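Aldehyde dehydrogenase (Trypanosoma brucei, PDB 5MYP) probably oxidises aldehydes to carboxylic acids with NAD+ as the coenzyme. Local coordinates at residues I61-R67 with W127-L131; T54-C58 with L162-L166. Numbering follows the deposited sequence.

Interaction 1: residues I61-R67 with W127-L131; sequences IHRDRRR and WNYPL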
ATOM      1  N   ILE A  61     -25.228  20.827   2.889  1.00 16.24           N
ATOM      2  CA  ILE A  61     -24.212  20.958   1.843  1.00 16.63           C
ATOM      3  C   ILE A  61     -24.406  22.272   1.070  1.00 17.03           C
ATOM      4  O   ILE A  61     -23.425  22.941   0.729  1.00 17.10           O
ATOM      5  CB  ILE A  61     -24.192  19.713   0.918  1.00 16.38           C
ATOM      6  CG1 ILE A  61     -23.636  18.507   1.696  1.00 16.17           C
ATOM      7  CG2 ILE A  61     -23.363  19.959  -0.346  1.00 16.49           C
ATOM      8  CD1 ILE A  61     -24.025  17.160   1.121  1.00 16.15           C
ATOM      9  N   HIS A  62     -25.660  22.649   0.825  1.00 17.54           N
ATOM     10  CA  HIS A  62     -25.965  23.951   0.228  1.00 17.95           C
ATOM     11  C   HIS A  62     -25.484  25.119   1.103  1.00 18.22           C
ATOM     12  O   HIS A  62     -24.960  26.104   0.585  1.00 17.94           O
ATOM     13  CB  HIS A  62     -27.461  24.103  -0.042  1.00 18.16           C
ATOM     14  CG  HIS A  62     -27.824  25.437  -0.601  1.00 18.40           C
ATOM     15  ND1 HIS A  62     -27.767  25.710  -1.950  1.00 18.82           N
ATOM     16  CD2 HIS A  62     -28.191  26.590   0.005  1.00 18.25           C
ATOM     17  CE1 HIS A  62     -28.108  26.966  -2.153  1.00 18.55           C
ATOM     18  NE2 HIS A  62     -28.370  27.524  -0.985  1.00 18.74           N
ATOM     19  N   ARG A  63     -25.680  25.016   2.415  1.00 18.73           N
ATOM     20  CA  ARG A  63     -25.208  26.047   3.338  1.00 19.41           C
ATOM     21  C   ARG A  63     -23.678  26.183   3.296  1.00 18.86           C
ATOM     22  O   ARG A  63     -23.155  27.295   3.256  1.00 18.34           O
ATOM     23  CB  ARG A  63     -25.679  25.746   4.764  1.00 20.67           C
ATOM     24  CG  ARG A  63     -25.508  26.891   5.745  1.00 22.25           C
ATOM     25  CD  ARG A  63     -26.164  26.541   7.073  1.00 23.67           C
ATOM     26  NE  ARG A  63     -25.917  27.547   8.104  1.00 24.82           N
ATOM     27  CZ  ARG A  63     -26.324  27.451   9.371  1.00 25.88           C
ATOM     28  NH1 ARG A  63     -26.040  28.430  10.229  1.00 26.61           N
ATOM     29  NH2 ARG A  63     -27.010  26.387   9.792  1.00 26.14           N
ATOM     30  N   ASP A  64     -22.980  25.049   3.281  1.00 18.26           N
ATOM     31  CA  ASP A  64     -21.511  25.033   3.226  1.00 18.11           C
ATOM     32  C   ASP A  64     -20.923  25.455   1.876  1.00 17.77           C
ATOM     33  O   ASP A  64     -20.002  26.271   1.840  1.00 17.97           O
ATOM     34  CB  ASP A  64     -20.966  23.634   3.570  1.00 18.09           C
ATOM     35  CG  ASP A  64     -21.178  23.247   5.028  1.00 18.10           C
ATOM     36  OD1 ASP A  64     -21.208  24.130   5.912  1.00 18.46           O
ATOM     37  OD2 ASP A  64     -21.297  22.035   5.298  1.00 18.19           O
ATOM     38  N   ARG A  65     -21.458  24.897   0.789  0.50 17.62           N
ATOM     39  CA  ARG A  65     -20.865  25.030  -0.555  0.50 17.40           C
ATOM     40  C   ARG A  65     -21.631  25.936  -1.530  0.50 17.69           C
ATOM     41  O   ARG A  65     -21.088  26.294  -2.578  0.50 17.39           O
ATOM     42  CB  ARG A  65     -20.737  23.643  -1.191  0.50 16.90           C
ATOM     43  CG  ARG A  65     -19.875  22.661  -0.407  0.50 16.52           C
ATOM     44  CD  ARG A  65     -18.394  22.808  -0.729  0.50 16.03           C
ATOM     45  NE  ARG A  65     -17.891  24.146  -0.444  0.50 15.69           N
ATOM     46  CZ  ARG A  65     -17.737  25.093  -1.363  0.50 15.14           C
ATOM     47  NH1 ARG A  65     -17.293  26.280  -1.013  0.50 14.97           N
ATOM     48  NH2 ARG A  65     -18.036  24.857  -2.630  0.50 14.91           N
ATOM     49  N   ARG A  66     -22.863  26.315  -1.182  1.00 18.14           N
ATOM     50  CA  ARG A  66     -23.822  26.922  -2.141  1.00 18.76           C
ATOM     51  C   ARG A  66     -24.026  26.048  -3.392  1.00 19.39           C
ATOM     52  O   ARG A  66     -24.260  26.552  -4.500  1.00 19.72           O
ATOM     53  CB  ARG A  66     -23.439  28.359  -2.513  1.00 18.81           C
ATOM     54  CG  ARG A  66     -24.628  29.198  -2.986  1.00 18.88           C
ATOM     55  CD  ARG A  66     -24.248  30.650  -3.181  1.00 18.90           C
ATOM     56  NE  ARG A  66     -23.249  30.806  -4.238  1.00 19.05           N
ATOM     57  CZ  ARG A  66     -22.345  31.783  -4.324  1.00 18.93           C
ATOM     58  NH1 ARG A  66     -22.265  32.744  -3.406  1.00 18.95           N
ATOM     59  NH2 ARG A  66     -21.497  31.791  -5.348  1.00 19.09           N
ATOM     60  N   ARG A  67     -23.937  24.733  -3.193  0.50 19.73           N
ATOM     61  CA  ARG A  67     -24.100  23.761  -4.256  0.50 19.95           C
ATOM     62  C   ARG A  67     -25.587  23.426  -4.353  0.50 20.32           C
ATOM     63  O   ARG A  67     -26.247  23.219  -3.328  0.50 20.25           O
ATOM     64  CB  ARG A  67     -23.252  22.527  -3.937  0.50 20.12           C
ATOM     65  CG  ARG A  67     -23.256  21.454  -5.007  0.50 20.16           C
ATOM     66  CD  ARG A  67     -21.861  20.898  -5.280  0.50 20.02           C
ATOM     67  NE  ARG A  67     -21.047  20.615  -4.096  0.50 19.81           N
ATOM     68  CZ  ARG A  67     -21.228  19.581  -3.282  0.50 19.74           C
ATOM     69  NH1 ARG A  67     -22.229  18.741  -3.483  0.50 19.62           N
ATOM     70  NH2 ARG A  67     -20.416  19.403  -2.249  0.50 19.80           N
ATOM     71  N   TRP A 127     -13.538  19.064   2.693  1.00 15.70           N
ATOM     72  CA  TRP A 127     -14.667  20.011   2.699  1.00 16.13           C
ATOM     73  C   TRP A 127     -15.443  20.115   1.381  1.00 16.25           C
ATOM     74  O   TRP A 127     -16.590  20.558   1.389  1.00 16.45           O
ATOM     75  CB  TRP A 127     -14.199  21.417   3.116  1.00 16.36           C
ATOM     76  CG  TRP A 127     -13.076  21.961   2.294  1.00 16.55           C
ATOM     77  CD1 TRP A 127     -11.745  21.905   2.587  1.00 16.79           C
ATOM     78  CD2 TRP A 127     -13.181  22.625   1.033  1.00 16.96           C
ATOM     79  NE1 TRP A 127     -11.015  22.502   1.592  1.00 16.81           N
ATOM     80  CE2 TRP A 127     -11.870  22.951   0.623  1.00 16.85           C
ATOM     81  CE3 TRP A 127     -14.258  22.989   0.211  1.00 16.87           C
ATOM     82  CZ2 TRP A 127     -11.606  23.625  -0.572  1.00 16.97           C
ATOM     83  CZ3 TRP A 127     -13.994  23.647  -0.987  1.00 16.99           C
ATOM     84  CH2 TRP A 127     -12.679  23.957  -1.363  1.00 16.92           C
ATOM     85  N   ASN A 128     -14.824  19.742   0.261  1.00 16.09           N
ATOM     86  CA  ASN A 128     -15.387  20.044  -1.069  1.00 16.36           C
ATOM     87  C   ASN A 128     -16.586  19.159  -1.447  1.00 16.30           C
ATOM     88  O   ASN A 128     -17.544  19.639  -2.057  1.00 16.29           O
ATOM     89  CB  ASN A 128     -14.294  20.041  -2.158  1.00 16.55           C
ATOM     90  CG  ASN A 128     -13.698  18.668  -2.410  1.00 16.73           C
ATOM     91  OD1 ASN A 128     -13.599  17.847  -1.504  1.00 17.22           O
ATOM     92  ND2 ASN A 128     -13.286  18.421  -3.646  1.00 17.02           N
ATOM     93  N   TYR A 129     -16.524  17.877  -1.082  1.00 16.18           N
ATOM     94  CA  TYR A 129     -17.679  16.972  -1.136  1.00 16.12           C
ATOM     95  C   TYR A 129     -17.741  16.303   0.235  1.00 16.00           C
ATOM     96  O   TYR A 129     -17.270  15.180   0.408  1.00 15.87           O
ATOM     97  CB  TYR A 129     -17.544  15.967  -2.277  1.00 16.32           C
ATOM     98  CG  TYR A 129     -17.529  16.644  -3.628  1.00 16.51           C
ATOM     99  CD1 TYR A 129     -18.715  16.922  -4.313  1.00 16.53           C
ATOM    100  CD2 TYR A 129     -16.329  17.039  -4.205  1.00 16.64           C
ATOM    101  CE1 TYR A 129     -18.696  17.561  -5.544  1.00 16.73           C
ATOM    102  CE2 TYR A 129     -16.299  17.678  -5.435  1.00 16.64           C
ATOM    103  CZ  TYR A 129     -17.477  17.938  -6.105  1.00 16.78           C
ATOM    104  OH  TYR A 129     -17.436  18.575  -7.328  1.00 17.02           O
ATOM    105  N   PRO A 130     -18.298  17.023   1.228  1.00 16.21           N
ATOM    106  CA  PRO A 130     -18.099  16.667   2.631  1.00 16.37           C
ATOM    107  C   PRO A 130     -18.863  15.441   3.127  1.00 16.50           C
ATOM    108  O   PRO A 130     -18.510  14.920   4.184  1.00 17.15           O
ATOM    109  CB  PRO A 130     -18.544  17.930   3.375  1.00 16.36           C
ATOM    110  CG  PRO A 130     -19.562  18.548   2.481  1.00 16.16           C
ATOM    111  CD  PRO A 130     -19.143  18.225   1.081  1.00 16.14           C
ATOM    112  N   LEU A 131     -19.889  14.995   2.398  1.00 16.53           N
ATOM    113  CA  LEU A 131     -20.595  13.763   2.749  1.00 16.53           C
ATOM    114  C   LEU A 131     -19.964  12.564   2.042  1.00 16.33           C
ATOM    115  O   LEU A 131     -19.638  11.566   2.683  1.00 16.09           O
ATOM    116  CB  LEU A 131     -22.084  13.870   2.403  1.00 16.83           C
ATOM    117  CG  LEU A 131     -22.986  12.767   2.971  1.00 16.92           C
ATOM    118  CD1 LEU A 131     -22.974  12.783   4.493  1.00 17.05           C
ATOM    119  CD2 LEU A 131     -24.404  12.900   2.428  1.00 17.02           C
TER
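Arg67 lays one face of its guanidinium over Tyr129 CD1, 3.6 Å from Arg67 NH2. The same NH2 reaches Asn128 O at 2.9 Å, but the angle is bent and the hydrogen bond is weak. Its stronger polar partner is Glu76 on helix 69-95, through a salt bridge. Arg66, the first residue after the helix, has positive phi; beyond it Arg67 has its CA-to-CB bond toward the loop. Two residues earlier, Arg65 covers the loop backbone: its CD lies 3.6 Å from Trp127 O and 3.5 Å from Asn128 O. Its NE is 3.9 Å from Trp127 CE3, and its NH1 is hydrogen-bonded to Arg315 O. Ile61 adds the apolar part, with CG1 4.1 Å from Pro130 CG and CD1 4.0 Å from Leu131 CB. The CA-to-CB bond of Asn128 points away from 61-67; its side chain, whose polar partner is Gln257, comes within about 5 Å of that of Cys259, a predicted active-site residue. This places the loop beside the predicted active site, where Asn128 probably helps form the oxyanion hole, as in relatives. The loop joins strand 110-124 to helix 132-143, and the end of helix 54-65 packs on it between helices 69-95 and 157-170.

Interaction 2: residues T54-C58 with L162-L166; sequences TDEFC and LLTKL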
ATOM      1  N   THR A  54     -31.769  12.682   3.139  1.00 17.96           N
ATOM      2  CA  THR A  54     -31.271  13.261   1.881  1.00 18.18           C
ATOM      3  C   THR A  54     -31.580  14.757   1.761  1.00 18.48           C
ATOM      4  O   THR A  54     -30.704  15.535   1.370  1.00 18.04           O
ATOM      5  CB  THR A  54     -31.804  12.490   0.643  1.00 18.16           C
ATOM      6  OG1 THR A  54     -31.142  11.225   0.553  1.00 17.88           O
ATOM      7  CG2 THR A  54     -31.570  13.259  -0.673  1.00 18.16           C
ATOM      8  N   ASP A  55     -32.814  15.150   2.097  1.00 18.98           N
ATOM      9  CA  ASP A  55     -33.227  16.558   2.000  1.00 19.43           C
ATOM     10  C   ASP A  55     -32.397  17.476   2.890  1.00 18.68           C
ATOM     11  O   ASP A  55     -31.912  18.508   2.429  1.00 17.94           O
ATOM     12  CB  ASP A  55     -34.712  16.727   2.338  1.00 20.66           C
ATOM     13  CG  ASP A  55     -35.636  16.107   1.289  1.00 21.89           C
ATOM     14  OD1 ASP A  55     -35.181  15.745   0.184  1.00 22.67           O
ATOM     15  OD2 ASP A  55     -36.843  15.986   1.579  1.00 23.67           O
ATOM     16  N   GLU A  56     -32.236  17.090   4.154  0.50 18.45           N
ATOM     17  CA  GLU A  56     -31.472  17.888   5.120  0.50 18.37           C
ATOM     18  C   GLU A  56     -29.967  17.919   4.814  0.50 17.99           C
ATOM     19  O   GLU A  56     -29.315  18.941   5.040  0.50 17.66           O
ATOM     20  CB  GLU A  56     -31.717  17.389   6.548  0.50 18.56           C
ATOM     21  CG  GLU A  56     -31.510  18.464   7.609  0.50 18.74           C
ATOM     22  CD  GLU A  56     -31.862  17.997   9.011  0.50 18.81           C
ATOM     23  OE1 GLU A  56     -32.341  16.855   9.161  0.50 19.03           O
ATOM     24  OE2 GLU A  56     -31.654  18.774   9.967  0.50 19.04           O
ATOM     25  N   PHE A  57     -29.422  16.812   4.305  1.00 17.72           N
ATOM     26  CA  PHE A  57     -28.005  16.775   3.868  1.00 17.70           C
ATOM     27  C   PHE A  57     -27.749  17.724   2.688  1.00 17.25           C
ATOM     28  O   PHE A  57     -26.753  18.446   2.682  1.00 16.62           O
ATOM     29  CB  PHE A  57     -27.536  15.356   3.505  1.00 17.73           C
ATOM     30  CG  PHE A  57     -27.033  14.551   4.677  1.00 17.88           C
ATOM     31  CD1 PHE A  57     -26.012  15.034   5.494  1.00 18.01           C
ATOM     32  CD2 PHE A  57     -27.559  13.290   4.943  1.00 17.96           C
ATOM     33  CE1 PHE A  57     -25.546  14.290   6.572  1.00 18.23           C
ATOM     34  CE2 PHE A  57     -27.093  12.537   6.015  1.00 18.08           C
ATOM     35  CZ  PHE A  57     -26.084  13.040   6.826  1.00 18.20           C
ATOM     36  N   CYS A  58     -28.650  17.718   1.704  1.00 17.44           N
ATOM     37  CA  CYS A  58     -28.565  18.657   0.576  1.00 17.70           C
ATOM     38  C   CYS A  58     -28.617  20.116   1.041  1.00 17.69           C
ATOM     39  O   CYS A  58     -27.886  20.959   0.517  1.00 17.11           O
ATOM     40  CB  CYS A  58     -29.662  18.387  -0.458  1.00 17.75           C
ATOM     41  SG  CYS A  58     -29.440  16.842  -1.365  1.00 18.66           S
ATOM     42  N   LEU A 162     -24.575  18.201  11.094  1.00 15.59           N
ATOM     43  CA  LEU A 162     -25.680  17.294  10.761  1.00 15.61           C
ATOM     44  C   LEU A 162     -25.265  15.820  10.830  1.00 15.44           C
ATOM     45  O   LEU A 162     -25.978  14.999  11.403  1.00 15.17           O
ATOM     46  CB  LEU A 162     -26.248  17.612   9.372  1.00 15.60           C
ATOM     47  CG  LEU A 162     -27.487  16.821   8.932  1.00 15.68           C
ATOM     48  CD1 LEU A 162     -28.637  16.988   9.917  1.00 15.97           C
ATOM     49  CD2 LEU A 162     -27.918  17.239   7.536  1.00 15.75           C
ATOM     50  N   LEU A 163     -24.120  15.492  10.237  1.00 15.52           N
ATOM     51  CA  LEU A 163     -23.604  14.119  10.265  1.00 15.47           C
ATOM     52  C   LEU A 163     -23.304  13.660  11.689  1.00 15.25           C
ATOM     53  O   LEU A 163     -23.595  12.523  12.049  1.00 14.84           O
ATOM     54  CB  LEU A 163     -22.339  13.996   9.408  1.00 15.88           C
ATOM     55  CG  LEU A 163     -21.712  12.600   9.281  1.00 16.06           C
ATOM     56  CD1 LEU A 163     -22.679  11.605   8.643  1.00 16.27           C
ATOM     57  CD2 LEU A 163     -20.421  12.689   8.494  1.00 16.18           C
ATOM     58  N   THR A 164     -22.713  14.543  12.488  1.00 15.34           N
ATOM     59  CA  THR A 164     -22.411  14.247  13.893  1.00 15.81           C
ATOM     60  C   THR A 164     -23.695  14.001  14.697  1.00 16.00           C
ATOM     61  O   THR A 164     -23.741  13.087  15.510  1.00 15.66           O
ATOM     62  CB  THR A 164     -21.558  15.367  14.526  1.00 15.82           C
ATOM     63  OG1 THR A 164     -20.310  15.460  13.816  1.00 16.02           O
ATOM     64  CG2 THR A 164     -21.277  15.100  15.999  1.00 15.82           C
ATOM     65  N   LYS A 165     -24.732  14.793  14.443  1.00 16.45           N
ATOM     66  CA  LYS A 165     -26.044  14.593  15.072  1.00 17.06           C
ATOM     67  C   LYS A 165     -26.689  13.260  14.648  1.00 16.94           C
ATOM     68  O   LYS A 165     -27.173  12.505  15.495  1.00 16.76           O
ATOM     69  CB  LYS A 165     -26.984  15.762  14.738  1.00 17.85           C
ATOM     70  CG  LYS A 165     -28.363  15.666  15.392  1.00 18.69           C
ATOM     71  CD  LYS A 165     -29.318  16.759  14.939  1.00 19.39           C
ATOM     72  CE  LYS A 165     -30.765  16.329  15.157  1.00 19.80           C
ATOM     73  NZ  LYS A 165     -31.742  17.453  15.067  1.00 20.45           N
ATOM     74  N   LEU A 166     -26.682  12.976  13.347  1.00 16.83           N
ATOM     75  CA  LEU A 166     -27.434  11.837  12.796  1.00 16.89           C
ATOM     76  C   LEU A 166     -26.751  10.484  12.957  1.00 17.09           C
ATOM     77  O   LEU A 166     -27.424   9.498  13.222  1.00 16.51           O
ATOM     78  CB  LEU A 166     -27.754  12.058  11.314  1.00 16.81           C
ATOM     79  CG  LEU A 166     -28.764  13.154  10.981  1.00 16.84           C
ATOM     80  CD1 LEU A 166     -28.817  13.350   9.477  1.00 16.94           C
ATOM     81  CD2 LEU A 166     -30.148  12.823  11.518  1.00 17.05           C
TER
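Two helices pack here in a nearly antiparallel pair, within the α/β coenzyme-binding domain expected of the aldehyde dehydrogenase fold. The short axes of 54-58 and 162-166 run at 150° to each other and come within 11.4 Å. That is a wide spacing, and large side chains fill it. Thr54 starts the first segment on the side remote from Leu162-Leu166. Its OG1 is hydrogen-bonded to Val50 O in the preceding helix, and its side chain touches Ile77 of helix 69-95. Asp55 also faces elsewhere and forms a salt bridge with Arg69. Glu56 is the first residue to meet the second helix. Its CA-to-CB bond points toward that helix, and its extended side chain lies along Leu162, with Glu56 CD 3.5 Å from Leu162 CD1. The carboxylate stays at the exposed border of the contact. Phe57 follows and is the main apolar bridge. Its ring reaches across to three leucines of 162-166. Leu162 and Leu166 are one turn apart and Leu163 lies beside them. Phe57 CD1 is 3.6 Å from Leu162 CD2. Farther out on the ring, Phe57 CZ is 3.8 Å from Leu166 CD1 and 4.1 Å from Leu163 CD1. Leu49 of helix 36-52 also touches Leu163 and Leu166, so the cluster extends beyond this pair. Cys58 turns away and packs on helix 69-95. Leu162 also reaches the first helix's backbone: its CD2 lies 3.3 Å from Glu56 O.

Interactions 1 and 2 share helix 54-65. Interaction 2 uses its first turn and interaction 1 its last turn and the residues just after it. Their centres are 11 Å apart. Both segments of interaction 1 lie between those of interaction 2 in sequence. The two contacts also touch directly, with Leu131 CD1 3.6 Å from Phe57 CE1. Helix 54-65 meets helix 157-170 through residues of both contacts, and its C-terminal part and the residues after it also cover the loop after strand 110-124. Only interaction 1 comes near the predicted catalytic residues. Interaction 2 lies farther out.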